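Local structure of secreted effector protein SopD (Salmonella typhimurium, 5CPC) at residues 279-282 with 283-287. The protein is a type III secreted effector that alters host cell physiology, acting with SopB in membrane fission and macropinosome formation during invasion, and contributes to replication in macrophages. Numbering follows the deposited sequence.
Sequences NDYH and AKKMF
Tyr281 and Lys285, four residues apart, make a local contact round a helix-to-helix corner on the surface of SopD, where helix 264-283 ends and helix 285-298 sets off in a new direction. Lys284 is the junction residue: it leaves helical geometry after the first helix and at the same time occupies the N-cap position of the second. The first helix closes with a regular turn, Ala283 N donating to Asn279 O at 2.8 Å. One residue later the pattern tightens, for Lys284 N bonds to Asp280 O at 3.1 Å and also, weakly, to Tyr281 O. Phe287 N donates to Lys284 O, three residues back, within the opening turn of the second helix.

Across the bend the side chains of Tyr281 and Lys285 meet. Tyr281 CB leaves away from the following residues, but with CG anti to the backbone N (chi1 161°) the ring comes round to place its hydroxyl end near Lys285, whose CG approaches obliquely, 3.7 Å from Tyr281 CZ. A tyrosine fits because its ring also packs on Phe243 and Met245 of strand 240-245, while its hydroxyl can reach polar partners at the corner. The long lysine supplies aliphatic carbons for the ring, then bends at chi3 and chi4 to bring its ammonium back to that hydroxyl. Asp289 forms a salt bridge with Lys285 NZ and a hydrogen bond with Tyr281 OH; its carboxylate would probably stabilise the lysine's charge. On the flank, the His282 ring lies with one face under Tyr281 CD2, and its edge meets Lys285 CD at CD2, 4.0 Å away. Lys285 NZ donates to Tyr281 OH at 2.9 Å and to a water at 2.8 Å, the same water lying in the plane of the imidazole and weakly linked to His282 NE2.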
loop_
_atom_site.group_PDB
_atom_site.type_symbol
_atom_site.label_atom_id
_atom_site.label_comp_id
_atom_site.label_asym_id
_atom_site.label_seq_id
_atom_site.Cartn_x
_atom_site.Cartn_y
_atom_site.Cartn_z
ATOM N N ASN A 279 -17.068 -2.193 -4.092
ATOM C CA ASN A 279 -18.367 -1.640 -4.501
ATOM C C ASN A 279 -19.529 -2.439 -3.897
ATOM O O ASN A 279 -20.532 -1.849 -3.467
ATOM C CB ASN A 279 -18.471 -1.531 -6.045
ATOM C CG ASN A 279 -17.524 -0.448 -6.627
ATOM O OD1 ASN A 279 -17.371 0.637 -6.054
ATOM N ND2 ASN A 279 -16.858 -0.772 -7.727
ATOM N N ASP A 280 -19.374 -3.769 -3.836
ATOM C CA ASP A 280 -20.402 -4.626 -3.222
ATOM C C ASP A 280 -20.527 -4.223 -1.788
ATOM O O ASP A 280 -21.636 -4.082 -1.285
ATOM C CB ASP A 280 -20.034 -6.120 -3.284
ATOM C CG ASP A 280 -20.243 -6.732 -4.673
ATOM O OD1 ASP A 280 -21.019 -6.140 -5.464
ATOM O OD2 ASP A 280 -19.639 -7.800 -4.976
ATOM N N TYR A 281 -19.393 -4.046 -1.120
ATOM C CA TYR A 281 -19.424 -3.783 0.308
ATOM C C TYR A 281 -20.241 -2.465 0.535
ATOM O O TYR A 281 -21.197 -2.436 1.307
ATOM C CB TYR A 281 -17.965 -3.735 0.892
ATOM C CG TYR A 281 -17.955 -3.037 2.185
ATOM C CD1 TYR A 281 -18.541 -3.624 3.304
ATOM C CD2 TYR A 281 -17.412 -1.774 2.318
ATOM C CE1 TYR A 281 -18.569 -2.982 4.505
ATOM C CE2 TYR A 281 -17.488 -1.095 3.547
ATOM C CZ TYR A 281 -18.053 -1.711 4.633
ATOM O OH TYR A 281 -18.140 -1.090 5.879
ATOM N N HIS A 282 -19.919 -1.401 -0.213
ATOM C CA HIS A 282 -20.664 -0.159 -0.071
ATOM C C HIS A 282 -22.120 -0.215 -0.490
ATOM O O HIS A 282 -22.973 0.466 0.103
ATOM C CB HIS A 282 -19.928 1.029 -0.780
ATOM C CG HIS A 282 -18.669 1.412 -0.078
ATOM N ND1 HIS A 282 -17.421 1.208 -0.620
ATOM C CD2 HIS A 282 -18.460 1.834 1.197
ATOM C CE1 HIS A 282 -16.500 1.577 0.252
ATOM N NE2 HIS A 282 -17.102 1.957 1.366
ATOM N N ALA A 283 -22.428 -0.967 -1.539
ATOM C CA ALA A 283 -23.845 -1.130 -1.868
ATOM C C ALA A 283 -24.618 -1.788 -0.670
ATOM O O ALA A 283 -25.753 -1.433 -0.400
ATOM C CB ALA A 283 -24.008 -1.916 -3.171
ATOM N N LYS A 284 -23.965 -2.671 0.099
ATOM C CA LYS A 284 -24.669 -3.464 1.100
ATOM C C LYS A 284 -24.174 -3.153 2.533
ATOM O O LYS A 284 -24.395 -3.928 3.455
ATOM C CB LYS A 284 -24.468 -4.943 0.843
ATOM C CG LYS A 284 -24.856 -5.366 -0.547
ATOM C CD LYS A 284 -25.430 -6.709 -0.450
ATOM C CE LYS A 284 -24.494 -7.736 -0.966
ATOM N NZ LYS A 284 -25.062 -7.975 -2.334
ATOM N N LYS A 285 -23.551 -1.994 2.683
ATOM C CA LYS A 285 -22.884 -1.612 3.905
ATOM C C LYS A 285 -23.811 -1.706 5.119
ATOM O O LYS A 285 -23.410 -2.159 6.165
ATOM C CB LYS A 285 -22.385 -0.160 3.749
ATOM C CG LYS A 285 -21.241 0.184 4.693
ATOM C CD LYS A 285 -20.746 1.675 4.470
ATOM C CE LYS A 285 -20.427 2.348 5.824
ATOM N NZ LYS A 285 -19.277 1.583 6.384
ATOM N N MET A 286 -25.047 -1.256 4.978
ATOM C CA MET A 286 -25.926 -1.259 6.141
ATOM C C MET A 286 -26.341 -2.669 6.617
ATOM O O MET A 286 -26.876 -2.768 7.753
ATOM C CB MET A 286 -27.147 -0.374 5.955
ATOM C CG MET A 286 -28.064 -0.742 4.747
ATOM S SD MET A 286 -29.846 -0.324 4.937
ATOM C CE MET A 286 -30.424 -0.140 3.211
ATOM N N PHE A 287 -26.122 -3.714 5.795
ATOM C CA PHE A 287 -26.389 -5.130 6.201
ATOM C C PHE A 287 -25.113 -5.700 6.728
ATOM O O PHE A 287 -25.074 -6.292 7.826
ATOM C CB PHE A 287 -26.922 -5.986 5.018
ATOM C CG PHE A 287 -28.268 -5.492 4.499
ATOM C CD1 PHE A 287 -29.402 -5.587 5.286
ATOM C CD2 PHE A 287 -28.374 -4.869 3.255
ATOM C CE1 PHE A 287 -30.639 -5.048 4.834
ATOM C CE2 PHE A 287 -29.606 -4.316 2.782
ATOM C CZ PHE A 287 -30.722 -4.405 3.555
HETATM O O HOH W 1 -17.414 2.810 4.669
#